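Side-chain contacts in periplasmic branched-chain amino acid-binding protein (PDB 3I09), which probably captures branched-chain amino acids or related small carboxylates in the periplasm for an ABC transporter, and here holds acetoacetic acid in its cleft: residues V118-D123 and V287-K292; D19-G24 and A281-S286; T114-H119 and T300-V305. All coordinates share one frame; numbering follows the deposited sequence.

Interaction 1. Residues V118-D123 and V287-K292; sequences VHYAYD and VTTYLK. With AAE (acetoacetic acid), chain C.
Y120 meets T289 through their hydroxyls: the phenol OH of Y120 lies 2.9 Å from OG1 of T289, a hydrogen bond in which either could be the donor. The two side chains come from opposite directions, and OG1 sits at the edge of the Y120 ring, near its plane, beyond the phenol oxygen. Apart from this bond the touch is slight. CB of T289 is 3.7 Å from Y120 OH, and the two segments together bury 80 Å².

Y120 reaches across because its CG stands anti to the backbone N (chi1 -161°), which sends the ring away from the end of strand 117-119 to the helix. Its phenol has a second partner one turn back, S285 OG, so the oxygen is gripped by two hydroxyls of helix 278-297. T289 OG1 in turn is beside its own backbone N (chi1 -64°), where it also bonds to the carbonyl O of S285. S285 therefore positions both members of the pair, and its own OG is also bonded to D316 OD2.

Two residues on, the same loop enters the ligand pocket. Y122 OH approaches C5 of the acetoacetic acid at 3.6 Å and is hydrogen-bonded to G102 O, while D123 caps the helix that follows, through A126 N.

Strand 117-119 is the outermost strand of its sheet, paired with 97-100. Helix 278-297 rests against helix 22-36 through V287 and L291, and against helix 302-309 through T289 and Y290.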
ATOM      1  N   VAL A 118       8.895  -9.476   1.758  1.00 10.57           N
ATOM      2  CA  VAL A 118       7.639  -9.735   1.111  1.00 10.16           C
ATOM      3  C   VAL A 118       6.926  -8.392   0.956  1.00 12.17           C
ATOM      4  O   VAL A 118       6.811  -7.650   1.939  1.00 11.27           O
ATOM      5  CB  VAL A 118       6.778 -10.691   1.943  1.00 11.24           C
ATOM      6  CG1 VAL A 118       5.397 -10.902   1.284  1.00  9.54           C
ATOM      7  CG2 VAL A 118       7.523 -12.015   2.111  1.00 11.88           C
ATOM      8  N   HIS A 119       6.423  -8.112  -0.256  1.00 11.21           N
ATOM      9  CA  HIS A 119       5.644  -6.902  -0.506  1.00 11.26           C
ATOM     10  C   HIS A 119       4.210  -7.362  -0.722  1.00 12.14           C
ATOM     11  O   HIS A 119       3.872  -7.969  -1.732  1.00 11.58           O
ATOM     12  CB  HIS A 119       6.218  -6.098  -1.684  1.00 11.77           C
ATOM     13  CG  HIS A 119       5.850  -4.628  -1.652  1.00 10.54           C
ATOM     14  ND1 HIS A 119       6.159  -3.769  -2.682  1.00 14.13           N
ATOM     15  CD2 HIS A 119       5.281  -3.864  -0.690  1.00 13.02           C
ATOM     16  CE1 HIS A 119       5.730  -2.555  -2.388  1.00 11.15           C
ATOM     17  NE2 HIS A 119       5.196  -2.577  -1.181  1.00 11.70           N
ATOM     18  N   TYR A 120       3.374  -7.110   0.285  1.00 10.80           N
ATOM     19  CA  TYR A 120       2.176  -7.901   0.462  1.00 10.66           C
ATOM     20  C   TYR A 120       0.902  -7.393  -0.217  1.00 11.37           C
ATOM     21  O   TYR A 120       0.110  -8.219  -0.707  1.00 10.52           O
ATOM     22  CB  TYR A 120       1.889  -8.133   1.943  1.00 10.56           C
ATOM     23  CG  TYR A 120       0.955  -9.302   2.241  1.00 10.39           C
ATOM     24  CD1 TYR A 120       1.456 -10.592   2.408  1.00  8.90           C
ATOM     25  CD2 TYR A 120      -0.422  -9.091   2.464  1.00 12.77           C
ATOM     26  CE1 TYR A 120       0.615 -11.656   2.742  1.00 12.17           C
ATOM     27  CE2 TYR A 120      -1.281 -10.163   2.774  1.00 10.26           C
ATOM     28  CZ  TYR A 120      -0.744 -11.439   2.938  1.00 11.90           C
ATOM     29  OH  TYR A 120      -1.546 -12.518   3.234  1.00 11.42           O
ATOM     30  N   ALA A 121       0.671  -6.081  -0.193  1.00 12.22           N
ATOM     31  CA  ALA A 121      -0.660  -5.526  -0.525  1.00 11.62           C
ATOM     32  C   ALA A 121      -0.822  -4.893  -1.897  1.00 11.99           C
ATOM     33  O   ALA A 121      -1.825  -5.131  -2.589  1.00 12.13           O
ATOM     34  CB  ALA A 121      -1.115  -4.553   0.556  1.00 11.25           C
ATOM     35  N   TYR A 122       0.126  -4.061  -2.279  1.00 11.01           N
ATOM     36  CA  TYR A 122       0.077  -3.306  -3.538  1.00 11.77           C
ATOM     37  C   TYR A 122       1.481  -2.778  -3.816  1.00 11.43           C
ATOM     38  O   TYR A 122       2.317  -2.792  -2.941  1.00 10.82           O
ATOM     39  CB  TYR A 122      -0.895  -2.130  -3.490  1.00 11.94           C
ATOM     40  CG  TYR A 122      -0.409  -0.979  -2.679  1.00 10.55           C
ATOM     41  CD1 TYR A 122      -0.306  -1.076  -1.294  1.00 10.94           C
ATOM     42  CD2 TYR A 122       0.104   0.164  -3.288  1.00 10.93           C
ATOM     43  CE1 TYR A 122       0.214  -0.009  -0.524  1.00 11.21           C
ATOM     44  CE2 TYR A 122       0.583   1.248  -2.526  1.00 12.37           C
ATOM     45  CZ  TYR A 122       0.666   1.145  -1.164  1.00 12.50           C
ATOM     46  OH  TYR A 122       1.171   2.206  -0.430  1.00 12.17           O
ATOM     47  N   ASP A 123       1.730  -2.322  -5.031  1.00 11.09           N
ATOM     48  CA  ASP A 123       2.924  -1.503  -5.283  1.00 11.24           C
ATOM     49  C   ASP A 123       2.655  -0.502  -6.374  1.00 11.29           C
ATOM     50  O   ASP A 123       1.574  -0.468  -6.981  1.00 11.13           O
ATOM     51  CB  ASP A 123       4.216  -2.327  -5.545  1.00 10.64           C
ATOM     52  CG  ASP A 123       4.202  -3.122  -6.840  1.00 12.53           C
ATOM     53  OD1 ASP A 123       3.584  -2.687  -7.824  1.00 12.45           O
ATOM     54  OD2 ASP A 123       4.852  -4.207  -6.840  1.00 12.00           O
ATOM     55  N   VAL A 287      -0.166 -11.233   8.784  1.00 11.02           N
ATOM     56  CA  VAL A 287       0.174 -11.891  10.047  1.00 10.02           C
ATOM     57  C   VAL A 287      -0.313 -13.348  10.078  1.00 10.39           C
ATOM     58  O   VAL A 287       0.410 -14.250  10.488  1.00 10.64           O
ATOM     59  CB  VAL A 287      -0.325 -11.053  11.265  1.00 10.72           C
ATOM     60  CG1 VAL A 287      -0.249 -11.832  12.592  1.00 10.14           C
ATOM     61  CG2 VAL A 287       0.544  -9.750  11.329  1.00 11.16           C
ATOM     62  N   THR A 288      -1.532 -13.578   9.625  1.00 10.73           N
ATOM     63  CA  THR A 288      -2.008 -14.910   9.467  1.00 10.18           C
ATOM     64  C   THR A 288      -1.074 -15.745   8.567  1.00 10.63           C
ATOM     65  O   THR A 288      -0.717 -16.869   8.904  1.00 11.54           O
ATOM     66  CB  THR A 288      -3.435 -14.943   8.917  1.00 11.72           C
ATOM     67  OG1 THR A 288      -4.280 -14.107   9.713  1.00 11.28           O
ATOM     68  CG2 THR A 288      -3.947 -16.368   8.935  1.00 11.46           C
ATOM     69  N   THR A 289      -0.663 -15.166   7.451  1.00 10.80           N
ATOM     70  CA  THR A 289       0.246 -15.833   6.510  1.00 10.25           C
ATOM     71  C   THR A 289       1.593 -16.165   7.163  1.00 11.79           C
ATOM     72  O   THR A 289       2.095 -17.288   7.033  1.00 11.05           O
ATOM     73  CB  THR A 289       0.372 -14.985   5.249  1.00 10.14           C
ATOM     74  OG1 THR A 289      -0.928 -14.946   4.623  1.00 11.16           O
ATOM     75  CG2 THR A 289       1.463 -15.551   4.307  1.00 11.21           C
ATOM     76  N   TYR A 290       2.201 -15.194   7.846  1.00 10.48           N
ATOM     77  CA  TYR A 290       3.429 -15.460   8.587  1.00 10.55           C
ATOM     78  C   TYR A 290       3.248 -16.588   9.609  1.00 10.48           C
ATOM     79  O   TYR A 290       4.074 -17.493   9.684  1.00  9.28           O
ATOM     80  CB  TYR A 290       3.903 -14.199   9.290  1.00 10.55           C
ATOM     81  CG  TYR A 290       5.075 -14.427  10.180  1.00 10.70           C
ATOM     82  CD1 TYR A 290       6.352 -14.561   9.665  1.00 11.76           C
ATOM     83  CD2 TYR A 290       4.902 -14.540  11.570  1.00 13.10           C
ATOM     84  CE1 TYR A 290       7.445 -14.798  10.520  1.00 12.46           C
ATOM     85  CE2 TYR A 290       5.969 -14.779  12.413  1.00 12.54           C
ATOM     86  CZ  TYR A 290       7.234 -14.915  11.874  1.00 12.72           C
ATOM     87  OH  TYR A 290       8.315 -15.178  12.674  1.00 15.32           O
ATOM     88  N   LEU A 291       2.211 -16.491  10.444  1.00 10.99           N
ATOM     89  CA  LEU A 291       2.021 -17.464  11.508  1.00 11.36           C
ATOM     90  C   LEU A 291       1.808 -18.864  10.929  1.00 11.94           C
ATOM     91  O   LEU A 291       2.302 -19.832  11.497  1.00 11.66           O
ATOM     92  CB  LEU A 291       0.911 -17.072  12.496  1.00 11.74           C
ATOM     93  CG  LEU A 291       1.208 -15.807  13.345  1.00 12.27           C
ATOM     94  CD1 LEU A 291      -0.027 -15.357  14.147  1.00 12.21           C
ATOM     95  CD2 LEU A 291       2.398 -16.027  14.254  1.00 11.57           C
ATOM     96  N   LYS A 292       1.094 -18.962   9.806  1.00 11.56           N
ATOM     97  CA  LYS A 292       0.885 -20.267   9.158  1.00 12.27           C
ATOM     98  C   LYS A 292       2.213 -20.838   8.701  1.00 11.33           C
ATOM     99  O   LYS A 292       2.412 -22.040   8.757  1.00 12.47           O
ATOM    100  CB  LYS A 292      -0.082 -20.182   7.978  1.00 12.80           C
ATOM    101  CG  LYS A 292      -1.518 -20.088   8.409  1.00 15.65           C
ATOM    102  CD  LYS A 292      -2.491 -19.987   7.221  1.00 21.66           C
ATOM    103  CE  LYS A 292      -3.982 -20.105   7.686  1.00 23.90           C
ATOM    104  NZ  LYS A 292      -4.375 -21.451   8.238  1.00 26.18           N
TER
HETATM  105  O1  AAE C 501       4.674   4.170  -0.020  1.00 12.11           O
HETATM  106  C2  AAE C 501       4.246   5.238   0.452  1.00 12.90           C
HETATM  107  O3  AAE C 501       5.003   6.111   0.931  1.00 10.60           O
HETATM  108  C4  AAE C 501       2.753   5.508   0.384  1.00 12.11           C
HETATM  109  C5  AAE C 501       2.055   5.051   1.634  1.00 16.14           C
HETATM  110  O8  AAE C 501       2.632   4.322   2.476  1.00 11.84           O
HETATM  111  C9  AAE C 501       0.595   5.388   1.711  1.00 12.93           C

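Interaction 2. Residues D19-G24 and A281-S286; sequences DIDGQG and AADYSS
D21 and D283 bring their carboxylates together at a single pair of oxygens, D21 OD1 and D283 OD2, only 2.5 Å apart. The two carboxylates are turned 45° to each other. Like charges this close inside the protein would probably disfavour both acids being ionised at once.

This is the tight part of the contact. F9 of strand 5-11 packs against both aspartates, and I29 of helix 22-36 and I101 also touch D283. D21 reaches the spot with CG anti to the backbone N (chi1 -173°), whereas D283 points toward the loop directly from its helix.

Residues 19-24 run from loop into helix 22-36, after strand 5-11, the first beta-alpha connection of a type I periplasmic binding protein. I20 in that loop lines the acetoacetic acid pocket, and the D21 side chain is about 7 Å from the ligand. Q280, just before 281-286 on helix 278-297, donates from NE2 to the carbonyl oxygens of both D19 and D21, and S277 OG is hydrogen-bonded to that of I20.

The looser side belongs to the other two carboxylate oxygens, which are bridged by a water rather than touching. That water donates to D21 OD2 at 2.7 Å and to D283 OD1 at 2.9 Å; D21 OD2 is also held by T11 OG1. Farther along the helix, S286 OG gives a hydrogen bond of 2.9 Å to the carbonyl O of D283, coming from above the carbonyl plane.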
ATOM      1  N   ASP A  19      -4.590   7.492   9.406  1.00 13.97           N
ATOM      2  CA  ASP A  19      -5.972   6.997   9.283  1.00 13.69           C
ATOM      3  C   ASP A  19      -6.037   5.772   8.426  1.00 12.70           C
ATOM      4  O   ASP A  19      -6.823   4.879   8.696  1.00 12.96           O
ATOM      5  CB  ASP A  19      -6.915   8.057   8.688  1.00 14.99           C
ATOM      6  CG  ASP A  19      -7.181   9.205   9.610  1.00 21.90           C
ATOM      7  OD1 ASP A  19      -7.120   9.035  10.845  1.00 29.94           O
ATOM      8  OD2 ASP A  19      -7.481  10.296   9.074  1.00 29.42           O
ATOM      9  N   ILE A  20      -5.225   5.713   7.370  1.00 11.77           N
ATOM     10  CA  ILE A  20      -5.314   4.598   6.414  1.00 11.99           C
ATOM     11  C   ILE A  20      -4.621   3.314   6.950  1.00 12.29           C
ATOM     12  O   ILE A  20      -4.818   2.216   6.432  1.00 12.24           O
ATOM     13  CB  ILE A  20      -4.719   4.987   5.018  1.00 12.77           C
ATOM     14  CG1 ILE A  20      -3.257   5.411   5.136  1.00 11.71           C
ATOM     15  CG2 ILE A  20      -5.533   6.090   4.335  1.00 13.73           C
ATOM     16  CD1 ILE A  20      -2.575   5.549   3.787  1.00 13.49           C
ATOM     17  N   ASP A  21      -3.795   3.452   7.983  1.00 11.50           N
ATOM     18  CA  ASP A  21      -3.056   2.330   8.553  1.00 12.19           C
ATOM     19  C   ASP A  21      -2.960   2.589  10.049  1.00 11.21           C
ATOM     20  O   ASP A  21      -3.966   2.385  10.785  1.00 12.71           O
ATOM     21  CB  ASP A  21      -1.682   2.146   7.850  1.00 12.16           C
ATOM     22  CG  ASP A  21      -0.948   0.876   8.297  1.00 17.67           C
ATOM     23  OD1 ASP A  21      -1.639  -0.163   8.577  1.00 18.80           O
ATOM     24  OD2 ASP A  21       0.323   0.883   8.351  1.00 18.84           O
ATOM     25  N   GLY A  22      -1.819   3.078  10.533  1.00 12.04           N
ATOM     26  CA  GLY A  22      -1.735   3.573  11.914  1.00 11.51           C
ATOM     27  C   GLY A  22      -2.245   2.612  12.988  1.00 12.75           C
ATOM     28  O   GLY A  22      -2.004   1.393  12.919  1.00 12.47           O
ATOM     29  N   GLN A  23      -2.911   3.168  14.008  1.00 12.17           N
ATOM     30  CA  GLN A  23      -3.428   2.404  15.135  1.00 13.37           C
ATOM     31  C   GLN A  23      -4.398   1.304  14.686  1.00 12.53           C
ATOM     32  O   GLN A  23      -4.448   0.235  15.272  1.00 12.17           O
ATOM     33  CB  GLN A  23      -4.107   3.334  16.178  1.00 13.57           C
ATOM     34  CG  GLN A  23      -5.108   2.604  17.135  1.00 19.50           C
ATOM     35  N   GLY A  24      -5.171   1.581  13.645  1.00 12.44           N
ATOM     36  CA  GLY A  24      -6.099   0.604  13.082  1.00 12.20           C
ATOM     37  C   GLY A  24      -5.388  -0.628  12.569  1.00 11.98           C
ATOM     38  O   GLY A  24      -5.832  -1.758  12.744  1.00 11.83           O
ATOM     39  N   ALA A 281      -6.814  -4.420   6.403  1.00 11.03           N
ATOM     40  CA  ALA A 281      -7.095  -5.816   5.984  1.00 10.79           C
ATOM     41  C   ALA A 281      -5.841  -6.626   5.700  1.00  9.61           C
ATOM     42  O   ALA A 281      -5.641  -7.746   6.219  1.00 10.28           O
ATOM     43  CB  ALA A 281      -8.043  -5.826   4.730  1.00 10.77           C
ATOM     44  N   ALA A 282      -4.964  -6.064   4.872  1.00  9.68           N
ATOM     45  CA  ALA A 282      -3.682  -6.718   4.526  1.00  9.67           C
ATOM     46  C   ALA A 282      -2.772  -6.951   5.741  1.00  9.77           C
ATOM     47  O   ALA A 282      -2.119  -7.995   5.828  1.00  9.85           O
ATOM     48  CB  ALA A 282      -2.956  -5.913   3.469  1.00  9.58           C
ATOM     49  N   ASP A 283      -2.757  -6.007   6.701  1.00 10.32           N
ATOM     50  CA  ASP A 283      -2.016  -6.191   7.949  1.00 11.25           C
ATOM     51  C   ASP A 283      -2.440  -7.491   8.649  1.00 10.50           C
ATOM     52  O   ASP A 283      -1.579  -8.305   9.063  1.00 11.08           O
ATOM     53  CB  ASP A 283      -2.232  -5.019   8.928  1.00 11.73           C
ATOM     54  CG  ASP A 283      -1.569  -3.702   8.507  1.00 15.77           C
ATOM     55  OD1 ASP A 283      -0.574  -3.709   7.752  1.00 16.01           O
ATOM     56  OD2 ASP A 283      -2.086  -2.628   8.978  1.00 15.75           O
ATOM     57  N   TYR A 284      -3.756  -7.669   8.821  1.00 10.66           N
ATOM     58  CA  TYR A 284      -4.293  -8.869   9.446  1.00 10.03           C
ATOM     59  C   TYR A 284      -3.893 -10.105   8.619  1.00 11.16           C
ATOM     60  O   TYR A 284      -3.374 -11.087   9.168  1.00 11.52           O
ATOM     61  CB  TYR A 284      -5.809  -8.752   9.612  1.00 10.36           C
ATOM     62  CG  TYR A 284      -6.506  -9.960  10.203  1.00 10.19           C
ATOM     63  CD1 TYR A 284      -6.612 -11.139   9.495  1.00 13.24           C
ATOM     64  CD2 TYR A 284      -7.077  -9.912  11.481  1.00 11.15           C
ATOM     65  CE1 TYR A 284      -7.261 -12.257  10.031  1.00 13.09           C
ATOM     66  CE2 TYR A 284      -7.770 -11.016  12.012  1.00 10.96           C
ATOM     67  CZ  TYR A 284      -7.812 -12.186  11.286  1.00 11.85           C
ATOM     68  OH  TYR A 284      -8.436 -13.264  11.792  1.00 10.87           O
ATOM     69  N   SER A 285      -4.095 -10.051   7.312  1.00 11.65           N
ATOM     70  CA  SER A 285      -3.843 -11.218   6.460  1.00 12.68           C
ATOM     71  C   SER A 285      -2.377 -11.635   6.474  1.00 11.14           C
ATOM     72  O   SER A 285      -2.054 -12.813   6.481  1.00 11.48           O
ATOM     73  CB  SER A 285      -4.281 -10.916   5.010  1.00 12.77           C
ATOM     74  OG  SER A 285      -3.935 -11.963   4.119  1.00 11.85           O
ATOM     75  N   SER A 286      -1.491 -10.647   6.430  1.00 11.56           N
ATOM     76  CA  SER A 286      -0.045 -10.888   6.361  1.00 11.61           C
ATOM     77  C   SER A 286       0.421 -11.584   7.629  1.00 11.12           C
ATOM     78  O   SER A 286       1.269 -12.484   7.576  1.00 12.12           O
ATOM     79  CB  SER A 286       0.741  -9.568   6.128  1.00 12.29           C
ATOM     80  OG  SER A 286       0.671  -8.765   7.278  1.00 14.59           O
TER
HETATM   81  O   HOH W   1       0.746  -1.263   6.813  1.00 21.59           O

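Interaction 3. Residues T114-H119 and T300-V305. With EDO (1,2-ethanediol), chain K.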
ATOM      1  N   THR A 114      15.280  -8.338  -1.831  1.00 13.38           N
ATOM      2  CA  THR A 114      16.084  -9.140  -0.908  1.00 14.80           C
ATOM      3  C   THR A 114      15.416 -10.505  -0.779  1.00 14.17           C
ATOM      4  O   THR A 114      14.244 -10.645  -1.093  1.00 14.30           O
ATOM      5  CB  THR A 114      16.255  -8.494   0.505  1.00 14.19           C
ATOM      6  OG1 THR A 114      15.331  -9.037   1.434  1.00 14.68           O
ATOM      7  CG2 THR A 114      16.102  -6.931   0.494  1.00 15.69           C
ATOM      8  N   PRO A 115      16.147 -11.489  -0.300  1.00 14.52           N
ATOM      9  CA  PRO A 115      15.603 -12.795  -0.030  1.00 14.74           C
ATOM     10  C   PRO A 115      14.739 -12.885   1.218  1.00 14.26           C
ATOM     11  O   PRO A 115      14.170 -13.942   1.447  1.00 14.18           O
ATOM     12  CB  PRO A 115      16.846 -13.664   0.194  1.00 14.77           C
ATOM     13  CG  PRO A 115      17.990 -12.843  -0.184  1.00 16.91           C
ATOM     14  CD  PRO A 115      17.578 -11.434   0.041  1.00 15.97           C
ATOM     15  N   TYR A 116      14.632 -11.788   1.973  1.00 12.56           N
ATOM     16  CA  TYR A 116      13.886 -11.754   3.219  1.00 13.16           C
ATOM     17  C   TYR A 116      12.685 -10.816   3.203  1.00 13.03           C
ATOM     18  O   TYR A 116      12.100 -10.573   4.269  1.00 13.93           O
ATOM     19  CB  TYR A 116      14.848 -11.367   4.368  1.00 13.46           C
ATOM     20  CG  TYR A 116      15.944 -12.395   4.513  1.00 13.65           C
ATOM     21  CD1 TYR A 116      15.712 -13.589   5.189  1.00 16.92           C
ATOM     22  CD2 TYR A 116      17.156 -12.235   3.880  1.00 15.98           C
ATOM     23  CE1 TYR A 116      16.684 -14.572   5.270  1.00 17.70           C
ATOM     24  CE2 TYR A 116      18.142 -13.218   3.976  1.00 16.27           C
ATOM     25  CZ  TYR A 116      17.890 -14.375   4.655  1.00 16.95           C
ATOM     26  OH  TYR A 116      18.866 -15.347   4.730  1.00 20.56           O
ATOM     27  N   THR A 117      12.314 -10.309   2.017  1.00 12.74           N
ATOM     28  CA  THR A 117      11.299  -9.267   1.886  1.00 12.51           C
ATOM     29  C   THR A 117      10.056  -9.802   1.207  1.00 11.66           C
ATOM     30  O   THR A 117      10.155 -10.503   0.206  1.00 10.73           O
ATOM     31  CB  THR A 117      11.863  -8.122   1.074  1.00 13.90           C
ATOM     32  OG1 THR A 117      13.048  -7.627   1.734  1.00 16.81           O
ATOM     33  CG2 THR A 117      10.798  -6.988   0.877  1.00 11.66           C
ATOM     34  N   VAL A 118       8.895  -9.476   1.758  1.00 10.57           N
ATOM     35  CA  VAL A 118       7.639  -9.735   1.111  1.00 10.16           C
ATOM     36  C   VAL A 118       6.926  -8.392   0.956  1.00 12.17           C
ATOM     37  O   VAL A 118       6.811  -7.650   1.939  1.00 11.27           O
ATOM     38  CB  VAL A 118       6.778 -10.691   1.943  1.00 11.24           C
ATOM     39  CG1 VAL A 118       5.397 -10.902   1.284  1.00  9.54           C
ATOM     40  CG2 VAL A 118       7.523 -12.015   2.111  1.00 11.88           C
ATOM     41  N   HIS A 119       6.423  -8.112  -0.256  1.00 11.21           N
ATOM     42  CA  HIS A 119       5.644  -6.902  -0.506  1.00 11.26           C
ATOM     43  C   HIS A 119       4.210  -7.362  -0.722  1.00 12.14           C
ATOM     44  O   HIS A 119       3.872  -7.969  -1.732  1.00 11.58           O
ATOM     45  CB  HIS A 119       6.218  -6.098  -1.684  1.00 11.77           C
ATOM     46  CG  HIS A 119       5.850  -4.628  -1.652  1.00 10.54           C
ATOM     47  ND1 HIS A 119       6.159  -3.769  -2.682  1.00 14.13           N
ATOM     48  CD2 HIS A 119       5.281  -3.864  -0.690  1.00 13.02           C
ATOM     49  CE1 HIS A 119       5.730  -2.555  -2.388  1.00 11.15           C
ATOM     50  NE2 HIS A 119       5.196  -2.577  -1.181  1.00 11.70           N
ATOM     51  N   THR A 300      10.903 -20.435  13.818  1.00 14.73           N
ATOM     52  CA  THR A 300      10.936 -19.027  13.369  1.00 15.43           C
ATOM     53  C   THR A 300      12.231 -18.705  12.599  1.00 13.69           C
ATOM     54  O   THR A 300      12.420 -17.572  12.172  1.00 14.60           O
ATOM     55  CB  THR A 300      10.838 -18.048  14.563  1.00 15.14           C
ATOM     56  OG1 THR A 300      11.693 -18.522  15.614  1.00 14.96           O
ATOM     57  CG2 THR A 300       9.407 -17.938  15.078  1.00 18.01           C
ATOM     58  N   ASP A 301      13.128 -19.681  12.422  1.00 14.25           N
ATOM     59  CA  ASP A 301      14.348 -19.478  11.606  1.00 15.50           C
ATOM     60  C   ASP A 301      14.003 -18.825  10.258  1.00 15.41           C
ATOM     61  O   ASP A 301      13.106 -19.317   9.541  1.00 15.13           O
ATOM     62  CB  ASP A 301      15.033 -20.819  11.313  1.00 16.21           C
ATOM     63  CG  ASP A 301      16.197 -20.674  10.352  1.00 20.38           C
ATOM     64  OD1 ASP A 301      17.280 -20.262  10.832  1.00 25.93           O
ATOM     65  OD2 ASP A 301      16.070 -20.973   9.131  1.00 22.04           O
ATOM     66  N   SER A 302      14.675 -17.729   9.924  1.00 14.39           N
ATOM     67  CA  SER A 302      14.243 -16.913   8.780  1.00 15.06           C
ATOM     68  C   SER A 302      14.351 -17.658   7.435  1.00 15.08           C
ATOM     69  O   SER A 302      13.483 -17.509   6.577  1.00 14.97           O
ATOM     70  CB  SER A 302      15.002 -15.613   8.723  1.00 15.35           C
ATOM     71  OG  SER A 302      16.380 -15.820   8.505  1.00 14.83           O
ATOM     72  N   ASP A 303      15.359 -18.515   7.267  1.00 15.30           N
ATOM     73  CA  ASP A 303      15.454 -19.249   6.007  1.00 15.76           C
ATOM     74  C   ASP A 303      14.350 -20.300   5.857  1.00 16.23           C
ATOM     75  O   ASP A 303      13.783 -20.412   4.776  1.00 16.21           O
ATOM     76  CB  ASP A 303      16.836 -19.835   5.782  1.00 17.23           C
ATOM     77  CG  ASP A 303      17.903 -18.769   5.539  1.00 20.49           C
ATOM     78  OD1 ASP A 303      17.581 -17.619   5.159  1.00 23.77           O
ATOM     79  OD2 ASP A 303      19.097 -19.121   5.703  1.00 25.06           O
ATOM     80  N   LYS A 304      14.009 -21.002   6.935  1.00 16.13           N
ATOM     81  CA  LYS A 304      12.905 -21.947   6.924  1.00 16.46           C
ATOM     82  C   LYS A 304      11.565 -21.252   6.700  1.00 14.78           C
ATOM     83  O   LYS A 304      10.752 -21.743   5.949  1.00 13.67           O
ATOM     84  CB  LYS A 304      12.836 -22.757   8.215  1.00 16.56           C
ATOM     85  CG  LYS A 304      14.051 -23.680   8.399  1.00 19.25           C
ATOM     86  CD  LYS A 304      13.988 -24.427   9.713  1.00 21.58           C
ATOM     87  CE  LYS A 304      15.161 -25.377   9.814  1.00 25.02           C
ATOM     88  NZ  LYS A 304      15.059 -26.206  11.047  1.00 28.16           N
ATOM     89  N   VAL A 305      11.348 -20.110   7.363  1.00 13.90           N
ATOM     90  CA  VAL A 305      10.072 -19.371   7.218  1.00 12.74           C
ATOM     91  C   VAL A 305       9.942 -18.817   5.798  1.00 12.29           C
ATOM     92  O   VAL A 305       8.880 -18.946   5.175  1.00 11.69           O
ATOM     93  CB  VAL A 305       9.921 -18.257   8.299  1.00 12.97           C
ATOM     94  CG1 VAL A 305       8.689 -17.408   8.000  1.00 10.87           C
ATOM     95  CG2 VAL A 305       9.846 -18.911   9.709  1.00 12.00           C
TER
HETATM   96  C1  EDO K  13      19.648 -16.986   8.545  1.00 38.08           C
HETATM   97  O1  EDO K  13      20.344 -17.829   7.633  1.00 39.60           O
HETATM   98  C2  EDO K  13      18.903 -17.867   9.526  1.00 38.69           C
HETATM   99  O2  EDO K  13      17.957 -18.667   8.823  1.00 34.97           O
HETATM  100  O   HOH W   2      21.305 -17.787   4.889  1.00 35.50           O
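Y116 reaches S302 and D303 with one side of its ring and its hydroxyl. From CB, CG lies beside the backbone N (chi1 -62°), and the CD1-CE1 side of the ring then passes S302. CD1 is 4.1 Å from S302 CB, and CE1 comes to 3.5 Å from S302 OG, an oblique approach; that OG is itself bonded to K95 O. CE1 also meets D303 OD1, at 3.2 Å. At the tip, Y116 OH donates to D303 OD1 at 2.6 Å. D303 OD1 uses its syn lone pair and lies at the ring's edge, near its plane, with ring and carboxylate only 26° apart.

The other oxygen, D303 OD2, takes hydrogen bonds from a water and from O1 of a 1,2-ethanediol, probably left by the crystallisation liquor. O2 of the same diol receives D303 N and donates to D301 OD1 at 2.7 Å.

Behind the tyrosine, T114 OG1 accepts from Y116 N at 2.9 Å, forming an ST turn. Across the contact D301 OD2 accepts from K304 N at 3.0 Å: a classic aspartate N-cap of helix 302-309, met by a tyrosine from the type I turn that leads into outermost strand 117-119.

In the fold
Interactions 1 and 2 are buried and share helix 278-297, which offers T289 to the loop after strand 117-119 and D283 to the loop before helix 22-36. They touch through the probable Y120-S285 hydrogen bond as well as packing of Y120 on S286 and A121 on A282. Interaction 3 starts from the same strand as interaction 1 but lies farther from the chain's centre, about 20 Å against 12 Å between centres, at the partly exposed start of helix 302-309. Y290 packs on T300 and V305, joining those two regions. The chemistry follows position: paired hydroxyls in interaction 1, closely apposed acids near the ligand cleft in interaction 2, and a tyrosine-carboxylate bond flanked by water and diol in interaction 3.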